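Long-range contacts in GlcNAc Inducible Gene 2, GIG2 (Candida albicans, PDB 6AKZ), which binds iron and, as a DUF1479-family member of the cupin clan, probably acts as an oxygenase: residues 18-23 and 308-313; 37-42 and 282-287; 201-206 and 231-236. One frame throughout, in Å; residues are numbered along the deposited sequence.

Interaction 1: residues 18-23 and 308-313; sequences RFTGIK and ITPKFP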
loop_
_atom_site.group_PDB
_atom_site.type_symbol
_atom_site.label_atom_id
_atom_site.label_comp_id
_atom_site.label_asym_id
_atom_site.label_seq_id
_atom_site.Cartn_x
_atom_site.Cartn_y
_atom_site.Cartn_z
ATOM N N ARG A 18 3.252 11.599 26.122
ATOM C CA ARG A 18 2.160 10.607 25.941
ATOM C C ARG A 18 2.588 9.342 25.221
ATOM O O ARG A 18 2.083 8.251 25.547
ATOM C CB ARG A 18 0.904 11.207 25.274
ATOM C CG ARG A 18 0.928 11.478 23.791
ATOM C CD ARG A 18 -0.212 12.435 23.467
ATOM N NE ARG A 18 -0.174 12.860 22.095
ATOM C CZ ARG A 18 -0.571 12.100 21.067
ATOM N NH1 ARG A 18 -1.040 10.872 21.274
ATOM N NH2 ARG A 18 -0.481 12.562 19.827
ATOM N N PHE A 19 3.597 9.459 24.352
ATOM C CA PHE A 19 4.048 8.297 23.574
ATOM C C PHE A 19 4.707 7.251 24.421
ATOM O O PHE A 19 4.807 6.067 24.066
ATOM C CB PHE A 19 4.835 8.775 22.347
ATOM C CG PHE A 19 3.932 9.347 21.254
ATOM C CD1 PHE A 19 3.238 8.485 20.390
ATOM C CD2 PHE A 19 3.738 10.702 21.113
ATOM C CE1 PHE A 19 2.355 8.997 19.445
ATOM C CE2 PHE A 19 2.887 11.229 20.149
ATOM C CZ PHE A 19 2.217 10.369 19.291
ATOM N N THR A 20 5.157 7.663 25.614
ATOM C CA THR A 20 5.640 6.701 26.579
ATOM C C THR A 20 4.582 5.708 27.029
ATOM O O THR A 20 4.869 4.511 27.206
ATOM C CB THR A 20 6.312 7.456 27.757
ATOM O OG1 THR A 20 7.442 8.173 27.210
ATOM C CG2 THR A 20 6.730 6.501 28.849
ATOM N N GLY A 21 3.364 6.188 27.202
ATOM C CA GLY A 21 2.255 5.359 27.636
ATOM C C GLY A 21 1.799 4.456 26.496
ATOM O O GLY A 21 1.392 3.358 26.762
ATOM N N ILE A 22 1.972 4.920 25.248
ATOM C CA ILE A 22 1.823 4.054 24.043
ATOM C C ILE A 22 2.789 2.850 24.145
ATOM O O ILE A 22 2.394 1.708 24.005
ATOM C CB ILE A 22 2.096 4.791 22.735
ATOM C CG1 ILE A 22 1.247 6.076 22.545
ATOM C CG2 ILE A 22 1.933 3.843 21.554
ATOM C CD1 ILE A 22 -0.227 5.906 22.528
ATOM N N LYS A 23 4.059 3.095 24.457
ATOM C CA LYS A 23 4.980 1.987 24.601
ATOM C C LYS A 23 4.560 1.026 25.680
ATOM O O LYS A 23 4.637 -0.180 25.528
ATOM C CB LYS A 23 6.412 2.482 24.858
ATOM C CG LYS A 23 7.045 3.297 23.762
ATOM C CD LYS A 23 8.505 3.560 24.103
ATOM C CE LYS A 23 9.301 4.021 22.909
ATOM N NZ LYS A 23 10.777 4.023 23.286
ATOM N N ILE A 308 10.618 3.660 28.039
ATOM C CA ILE A 308 10.368 4.947 28.680
ATOM C C ILE A 308 10.375 6.132 27.730
ATOM O O ILE A 308 9.406 6.872 27.738
ATOM C CB ILE A 308 11.372 5.243 29.851
ATOM C CG1 ILE A 308 11.500 4.048 30.815
ATOM C CG2 ILE A 308 10.957 6.499 30.596
ATOM C CD1 ILE A 308 10.195 3.513 31.390
ATOM N N THR A 309 11.423 6.355 26.928
ATOM C CA THR A 309 11.459 7.633 26.138
ATOM C C THR A 309 10.351 7.600 25.085
ATOM O O THR A 309 10.169 6.552 24.484
ATOM C CB THR A 309 12.765 7.836 25.339
ATOM O OG1 THR A 309 12.728 6.998 24.163
ATOM C CG2 THR A 309 14.016 7.509 26.197
ATOM N N PRO A 310 9.705 8.732 24.791
ATOM C CA PRO A 310 8.697 8.782 23.741
ATOM C C PRO A 310 9.341 8.899 22.338
ATOM O O PRO A 310 8.981 9.763 21.563
ATOM C CB PRO A 310 7.937 10.051 24.098
ATOM C CG PRO A 310 9.025 10.963 24.546
ATOM C CD PRO A 310 9.946 10.084 25.346
ATOM N N LYS A 311 10.293 8.040 22.028
ATOM C CA LYS A 311 10.983 8.094 20.719
ATOM C C LYS A 311 10.298 7.072 19.812
ATOM O O LYS A 311 10.234 5.894 20.142
ATOM C CB LYS A 311 12.480 7.786 20.857
ATOM C CG LYS A 311 13.211 8.963 21.556
ATOM C CD LYS A 311 14.689 8.744 21.598
ATOM C CE LYS A 311 15.350 9.722 22.548
ATOM N NZ LYS A 311 15.101 11.145 22.177
ATOM N N PHE A 312 9.786 7.571 18.704
ATOM C CA PHE A 312 9.233 6.774 17.601
ATOM C C PHE A 312 9.948 7.241 16.335
ATOM O O PHE A 312 9.514 8.179 15.643
ATOM C CB PHE A 312 7.719 6.931 17.561
ATOM C CG PHE A 312 7.040 6.099 18.572
ATOM C CD1 PHE A 312 6.874 6.561 19.901
ATOM C CD2 PHE A 312 6.656 4.813 18.272
ATOM C CE1 PHE A 312 6.310 5.736 20.863
ATOM C CE2 PHE A 312 6.072 3.991 19.245
ATOM C CZ PHE A 312 5.913 4.457 20.552
ATOM N N PRO A 313 11.150 6.704 16.124
ATOM C CA PRO A 313 11.989 7.260 15.080
ATOM C C PRO A 313 11.398 7.204 13.671
ATOM O O PRO A 313 10.697 6.227 13.330
ATOM C CB PRO A 313 13.254 6.426 15.169
ATOM C CG PRO A 313 13.180 5.618 16.418
ATOM C CD PRO A 313 11.748 5.547 16.813
#
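The rings of Phe19 and Phe312 meet obliquely, their planes inclined at 59°, with Phe19 CD1 lying 4.1 Å from Phe312 CD1. Within the helix, Phe19 CE2 sits over the centre of one face of the Arg18 guanidinium. At the edge of the Phe312 ring, near its plane, sits Phe19 O, 3.6 Å from Phe312 CE1, while Lys23 CG and Ile22 CG2 approach around Phe312 CZ. Phe19 CB touches both Phe312 CE1 and Pro310 CB, the latter at 3.8 Å. The two partners are the N-terminal helix 18-26 and the irregular loop that follows helix 278-287 in this cupin-clan protein; Pro310, the centre of an inverse gamma turn, bends that loop alongside the helix. The Lys23 chain, extended beyond CG, runs antiparallel to the Phe312 side chain and delivers NZ to Thr309 O at 2.9 Å, in the carbonyl plane and at a C=O...N angle of 159°. The same ammonium group also reaches Asp306 and Pro289 O, so a buried charge is held by one salt bridge and two carbonyls. Lys23 CE passes 3.5 Å from Lys311 O, which has no polar partner in the model. The separation of Thr20 OG1 from Ile308 O, 2.4 Å, is doubtfully short.

Interaction 2: residues 37-42 and 282-287; sequences ASWKRL and MAYIML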
loop_
_atom_site.group_PDB
_atom_site.type_symbol
_atom_site.label_atom_id
_atom_site.label_comp_id
_atom_site.label_asym_id
_atom_site.label_seq_id
_atom_site.Cartn_x
_atom_site.Cartn_y
_atom_site.Cartn_z
ATOM N N ALA A 37 14.669 -11.110 23.794
ATOM C CA ALA A 37 15.296 -12.237 23.142
ATOM C C ALA A 37 14.966 -12.264 21.662
ATOM O O ALA A 37 15.850 -12.566 20.849
ATOM C CB ALA A 37 14.908 -13.544 23.758
ATOM N N SER A 38 13.717 -11.898 21.352
ATOM C CA SER A 38 13.200 -11.976 19.971
ATOM C C SER A 38 13.925 -10.947 19.060
ATOM O O SER A 38 14.128 -11.225 17.871
ATOM C CB SER A 38 11.678 -11.771 19.946
ATOM O OG SER A 38 11.305 -10.399 20.016
ATOM N N TRP A 39 14.223 -9.775 19.612
ATOM C CA TRP A 39 14.977 -8.721 18.947
ATOM C C TRP A 39 16.384 -9.145 18.593
ATOM O O TRP A 39 16.890 -8.867 17.501
ATOM C CB TRP A 39 15.050 -7.470 19.811
ATOM C CG TRP A 39 15.981 -6.366 19.222
ATOM C CD1 TRP A 39 17.298 -6.113 19.555
ATOM C CD2 TRP A 39 15.649 -5.402 18.193
ATOM N NE1 TRP A 39 17.776 -5.034 18.829
ATOM C CE2 TRP A 39 16.793 -4.600 17.970
ATOM C CE3 TRP A 39 14.508 -5.164 17.415
ATOM C CZ2 TRP A 39 16.808 -3.560 17.037
ATOM C CZ3 TRP A 39 14.532 -4.090 16.522
ATOM C CH2 TRP A 39 15.661 -3.320 16.325
ATOM N N LYS A 40 17.021 -9.876 19.514
ATOM C CA LYS A 40 18.314 -10.458 19.221
ATOM C C LYS A 40 18.288 -11.546 18.117
ATOM O O LYS A 40 19.120 -11.523 17.217
ATOM C CB LYS A 40 18.863 -10.988 20.530
ATOM C CG LYS A 40 19.223 -9.827 21.431
ATOM C CD LYS A 40 19.621 -10.323 22.801
ATOM C CE LYS A 40 19.806 -9.124 23.695
ATOM N NZ LYS A 40 20.122 -9.698 25.048
ATOM N N ARG A 41 17.362 -12.475 18.191
ATOM C CA ARG A 41 17.116 -13.459 17.100
ATOM C C ARG A 41 16.868 -12.726 15.729
ATOM O O ARG A 41 17.345 -13.168 14.682
ATOM C CB ARG A 41 15.907 -14.324 17.343
ATOM C CG ARG A 41 15.931 -15.167 18.615
ATOM C CD ARG A 41 14.940 -16.338 18.518
ATOM N NE ARG A 41 13.551 -15.868 18.386
ATOM C CZ ARG A 41 12.746 -15.564 19.386
ATOM N NH1 ARG A 41 13.171 -15.666 20.664
ATOM N NH2 ARG A 41 11.510 -15.156 19.124
ATOM N N LEU A 42 16.088 -11.669 15.779
ATOM C CA LEU A 42 15.719 -10.913 14.595
ATOM C C LEU A 42 16.953 -10.336 13.856
ATOM O O LEU A 42 17.096 -10.511 12.644
ATOM C CB LEU A 42 14.749 -9.796 14.934
ATOM C CG LEU A 42 14.401 -8.849 13.780
ATOM C CD1 LEU A 42 13.648 -9.633 12.676
ATOM C CD2 LEU A 42 13.570 -7.714 14.266
ATOM N N MET A 282 8.995 -5.676 9.077
ATOM C CA MET A 282 8.061 -5.184 10.047
ATOM C C MET A 282 8.398 -5.571 11.505
ATOM O O MET A 282 8.079 -4.853 12.413
ATOM C CB MET A 282 6.617 -5.544 9.681
ATOM C CG MET A 282 6.095 -4.857 8.422
ATOM S SD MET A 282 6.315 -3.073 8.421
ATOM C CE MET A 282 5.415 -2.532 9.865
ATOM N N ALA A 283 9.055 -6.682 11.703
ATOM C CA ALA A 283 9.510 -7.056 13.053
ATOM C C ALA A 283 10.483 -5.966 13.457
ATOM O O ALA A 283 10.431 -5.473 14.550
ATOM C CB ALA A 283 10.141 -8.430 13.034
ATOM N N TYR A 284 11.369 -5.558 12.582
ATOM C CA TYR A 284 12.405 -4.591 12.922
ATOM C C TYR A 284 11.825 -3.205 13.139
ATOM O O TYR A 284 12.083 -2.542 14.164
ATOM C CB TYR A 284 13.419 -4.530 11.780
ATOM C CG TYR A 284 14.579 -3.596 12.041
ATOM C CD1 TYR A 284 15.723 -3.998 12.760
ATOM C CD2 TYR A 284 14.536 -2.289 11.547
ATOM C CE1 TYR A 284 16.784 -3.096 12.961
ATOM C CE2 TYR A 284 15.592 -1.411 11.751
ATOM C CZ TYR A 284 16.708 -1.820 12.428
ATOM O OH TYR A 284 17.733 -0.890 12.587
ATOM N N ILE A 285 10.943 -2.806 12.245
ATOM C CA ILE A 285 10.325 -1.481 12.276
ATOM C C ILE A 285 9.510 -1.360 13.543
ATOM O O ILE A 285 9.673 -0.351 14.240
ATOM C CB ILE A 285 9.486 -1.186 11.031
ATOM C CG1 ILE A 285 10.469 -0.956 9.860
ATOM C CG2 ILE A 285 8.615 0.050 11.134
ATOM C CD1 ILE A 285 9.923 -1.121 8.467
ATOM N N MET A 286 8.621 -2.320 13.783
ATOM C CA MET A 286 7.716 -2.212 14.943
ATOM C C MET A 286 8.437 -2.184 16.259
ATOM O O MET A 286 7.964 -1.559 17.176
ATOM C CB MET A 286 6.636 -3.280 14.959
ATOM C CG MET A 286 5.687 -3.168 13.755
ATOM S SD MET A 286 5.014 -1.519 13.330
ATOM C CE MET A 286 4.147 -1.087 14.838
ATOM N N LEU A 287 9.501 -2.956 16.372
ATOM C CA LEU A 287 10.304 -2.952 17.584
ATOM C C LEU A 287 11.357 -1.876 17.689
ATOM O O LEU A 287 11.885 -1.642 18.794
ATOM C CB LEU A 287 10.973 -4.316 17.786
ATOM C CG LEU A 287 10.049 -5.514 17.992
ATOM C CD1 LEU A 287 10.796 -6.810 18.112
ATOM C CD2 LEU A 287 9.190 -5.360 19.206
#
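Trp39 carries the indole that reaches from helix 32-56 to Tyr284 and Leu287 on helix 278-287. From Trp39 CB the ring system sets off with CG anti to the backbone N (chi1 173°), and the six-membered half of the indole does the touching. Its first atom to arrive is CE3, 3.7 Å from Leu287 CB, with Leu287 CD1 a little farther off. Next along the rim, Trp39 CZ3 also lies near Leu287 CB, and at the ring edge, in plane, it comes within 3.7 Å of Tyr284 O. The tip, Trp39 CH2, then reaches the phenol ring and approaches Tyr284 CE1 to 3.6 Å. The two ring planes are only 21° from parallel but slid apart, with centroids 5.3 Å from each other, so they barely overlap. Other aromatics complete the indole's surroundings: Phe291 stacks on it and Tyr303 meets it edge-to-face. This is a buried helix-to-helix contact, away from the iron site; the axes of 37-42 and 282-287 come no closer than 10.5 Å, with a signed crossing angle of -135°, a separation that large side chains bridge. One turn farther along helix 32-56, Leu42 also points at the other helix. Both of its methyls touch Ala283 CB, and Leu42 CD2 continues onto the backbone, 3.5 Å from Tyr284 N. At the other end of the contact, Leu287 CD1 lies 4.1 Å from Ser38 OG, a hydroxyl whose hydrogen bond is made within its own helix, to Val35 O. No hydrogen bond joins the two segments; the Tyr284 hydroxyl instead bonds to His330 ND1.

Interaction 3: residues 201-206 and 231-236; sequences WEDIMY and YSKENL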
loop_
_atom_site.group_PDB
_atom_site.type_symbol
_atom_site.label_atom_id
_atom_site.label_comp_id
_atom_site.label_asym_id
_atom_site.label_seq_id
_atom_site.Cartn_x
_atom_site.Cartn_y
_atom_site.Cartn_z
ATOM N N TRP A 201 1.576 1.967 15.629
ATOM C CA TRP A 201 1.755 1.944 17.051
ATOM C C TRP A 201 0.628 2.578 17.841
ATOM O O TRP A 201 0.148 1.941 18.806
ATOM C CB TRP A 201 3.041 2.637 17.400
ATOM C CG TRP A 201 4.305 2.020 16.888
ATOM C CD1 TRP A 201 4.996 0.993 17.441
ATOM C CD2 TRP A 201 5.021 2.421 15.750
ATOM N NE1 TRP A 201 6.133 0.749 16.710
ATOM C CE2 TRP A 201 6.174 1.643 15.685
ATOM C CE3 TRP A 201 4.841 3.434 14.817
ATOM C CZ2 TRP A 201 7.115 1.805 14.672
ATOM C CZ3 TRP A 201 5.792 3.628 13.863
ATOM C CH2 TRP A 201 6.888 2.820 13.787
ATOM N N GLU A 202 0.170 3.735 17.439
ATOM C CA GLU A 202 -0.786 4.493 18.208
ATOM C C GLU A 202 -2.220 4.024 18.160
ATOM O O GLU A 202 -2.901 4.103 19.179
ATOM C CB GLU A 202 -0.791 5.948 17.786
ATOM C CG GLU A 202 -1.442 6.858 18.838
ATOM C CD GLU A 202 -1.485 8.310 18.468
ATOM O OE1 GLU A 202 -0.990 8.717 17.372
ATOM O OE2 GLU A 202 -2.046 9.057 19.326
ATOM N N ASP A 203 -2.722 3.653 16.986
ATOM C CA ASP A 203 -4.096 3.187 16.915
ATOM C C ASP A 203 -4.267 1.832 17.573
ATOM O O ASP A 203 -3.388 0.934 17.480
ATOM C CB ASP A 203 -4.548 3.167 15.436
ATOM C CG ASP A 203 -5.996 2.677 15.281
ATOM O OD1 ASP A 203 -6.919 3.324 15.893
ATOM O OD2 ASP A 203 -6.224 1.658 14.574
ATOM N N ILE A 204 -5.398 1.628 18.268
ATOM C CA ILE A 204 -5.650 0.353 18.896
ATOM C C ILE A 204 -5.726 -0.850 17.944
ATOM O O ILE A 204 -5.027 -1.835 18.140
ATOM C CB ILE A 204 -6.949 0.366 19.738
ATOM C CG1 ILE A 204 -6.846 1.385 20.885
ATOM C CG2 ILE A 204 -7.250 -1.038 20.287
ATOM C CD1 ILE A 204 -5.659 1.239 21.776
ATOM N N MET A 205 -6.610 -0.769 16.952
ATOM C CA MET A 205 -6.822 -1.887 16.045
ATOM C C MET A 205 -5.597 -2.046 15.127
ATOM O O MET A 205 -5.167 -3.167 14.940
ATOM C CB MET A 205 -8.107 -1.704 15.234
ATOM C CG MET A 205 -9.347 -1.810 16.111
ATOM S SD MET A 205 -9.439 -3.340 17.056
ATOM C CE MET A 205 -9.317 -4.622 15.829
ATOM N N TYR A 206 -5.001 -0.928 14.702
ATOM C CA TYR A 206 -3.791 -1.004 13.847
ATOM C C TYR A 206 -2.694 -1.711 14.582
ATOM O O TYR A 206 -2.075 -2.646 14.065
ATOM C CB TYR A 206 -3.358 0.352 13.356
ATOM C CG TYR A 206 -2.743 0.411 11.985
ATOM C CD1 TYR A 206 -2.143 -0.720 11.388
ATOM C CD2 TYR A 206 -2.655 1.626 11.347
ATOM C CE1 TYR A 206 -1.541 -0.589 10.134
ATOM C CE2 TYR A 206 -2.015 1.761 10.104
ATOM C CZ TYR A 206 -1.461 0.649 9.532
ATOM O OH TYR A 206 -0.834 0.742 8.290
ATOM N N TYR A 231 -10.294 -2.869 10.667
ATOM C CA TYR A 231 -10.820 -1.863 11.541
ATOM C C TYR A 231 -9.760 -0.835 11.996
ATOM O O TYR A 231 -9.983 -0.085 12.916
ATOM C CB TYR A 231 -11.418 -2.551 12.769
ATOM C CG TYR A 231 -12.531 -3.478 12.394
ATOM C CD1 TYR A 231 -13.831 -2.988 12.193
ATOM C CD2 TYR A 231 -12.303 -4.853 12.214
ATOM C CE1 TYR A 231 -14.885 -3.833 11.827
ATOM C CE2 TYR A 231 -13.365 -5.709 11.851
ATOM C CZ TYR A 231 -14.663 -5.156 11.658
ATOM O OH TYR A 231 -15.749 -5.963 11.268
ATOM N N SER A 232 -8.595 -0.863 11.361
ATOM C CA SER A 232 -7.524 0.037 11.720
ATOM C C SER A 232 -7.851 1.433 11.149
ATOM O O SER A 232 -8.334 1.585 10.052
ATOM C CB SER A 232 -6.170 -0.468 11.182
ATOM O OG SER A 232 -6.133 -0.479 9.747
ATOM N N LYS A 233 -7.463 2.436 11.920
ATOM C CA LYS A 233 -7.551 3.852 11.572
ATOM C C LYS A 233 -6.167 4.280 11.182
ATOM O O LYS A 233 -5.293 4.335 12.047
ATOM C CB LYS A 233 -8.024 4.627 12.793
ATOM C CG LYS A 233 -9.394 4.226 13.257
ATOM C CD LYS A 233 -9.789 4.949 14.540
ATOM C CE LYS A 233 -10.156 6.387 14.229
ATOM N NZ LYS A 233 -10.921 6.981 15.369
ATOM N N GLU A 234 -5.946 4.440 9.882
ATOM C CA GLU A 234 -4.682 4.858 9.362
ATOM C C GLU A 234 -4.386 6.339 9.613
ATOM O O GLU A 234 -3.246 6.761 9.439
ATOM C CB GLU A 234 -4.584 4.575 7.840
ATOM C CG GLU A 234 -4.414 3.070 7.654
ATOM C CD GLU A 234 -4.153 2.647 6.205
ATOM O OE1 GLU A 234 -3.932 3.496 5.347
ATOM O OE2 GLU A 234 -4.112 1.443 5.986
ATOM N N ASN A 235 -5.413 7.112 10.001
ATOM C CA ASN A 235 -5.261 8.550 10.226
ATOM C C ASN A 235 -6.051 8.921 11.461
ATOM O O ASN A 235 -7.245 9.038 11.445
ATOM C CB ASN A 235 -5.714 9.350 9.086
ATOM C CG ASN A 235 -5.456 10.844 9.279
ATOM O OD1 ASN A 235 -4.812 11.307 10.256
ATOM N ND2 ASN A 235 -5.965 11.580 8.385
ATOM N N LEU A 236 -5.347 9.108 12.543
ATOM C CA LEU A 236 -5.995 9.528 13.794
ATOM C C LEU A 236 -6.132 11.053 13.942
ATOM O O LEU A 236 -6.624 11.537 14.963
ATOM C CB LEU A 236 -5.161 9.006 14.933
ATOM C CG LEU A 236 -5.353 7.529 15.235
ATOM C CD1 LEU A 236 -4.476 7.235 16.391
ATOM C CD2 LEU A 236 -6.808 7.204 15.581
#
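Tyr206 lays its CB and CG against Ser232 CB, which is 3.6 Å from Tyr206 CG, and Ser232 OG, hydrogen-bonded to Arg229 O, sits above one face of the ring, offset toward the rim. Farther out, Tyr206 CE2 meets Glu234 CG at 3.7 Å, and the phenol oxygen bonds to Ser195 O. Ser195 directly follows Asp194, an iron ligand that with His192 and His355 makes up the two-histidine, one-carboxylate site of this cupin-clan protein; the side chain of Glu234 lies about 7 Å from that of Asp194. At the start of helix 204-208, Met205 CB rests 3.4 Å from Tyr231 O. The polar centre is Asp203, the N-cap of that helix. Its CG is anti to the backbone N (chi1 180°), and OD2 accepts Tyr206 N at 2.9 Å as a capping bond, while Lys233 N donates to Asp203 OD2 at 3.0 Å, almost straight at 177°. The two donors arrive from opposite faces of the carboxylate plane. Asp203 OD1 lies against the aliphatic part of Lys233, 3.5 Å from CB. Leu236 CD1 covers the chain of Glu202, whose carboxylate is engaged by Tyr237 and Arg18. One carboxylate oxygen thus both caps the helix and ties the loop 231-236 to it. Two backbone N-H groups on that oxygen, together with the helix N terminus, would probably favour the ionised form of Asp203.

Overall arrangement
From the N terminus, helix 18-26 closes the longest of three nested loops by meeting residues 308-313; helix 32-56 follows and, within that span, closes a second loop on helix 278-287. Interaction 3 closes a much shorter one, inside both, between the helices around 201-206 and the loop 231-236. All three nest and none cross. Residues 201-206 join the set: Glu202 forms a salt bridge with Arg18, Trp201 packs on Phe312 of interaction 1, and Trp201 NE1 probably bonds Met286 O of interaction 2. N-terminal helices are thereby tied to elements nearer the iron site.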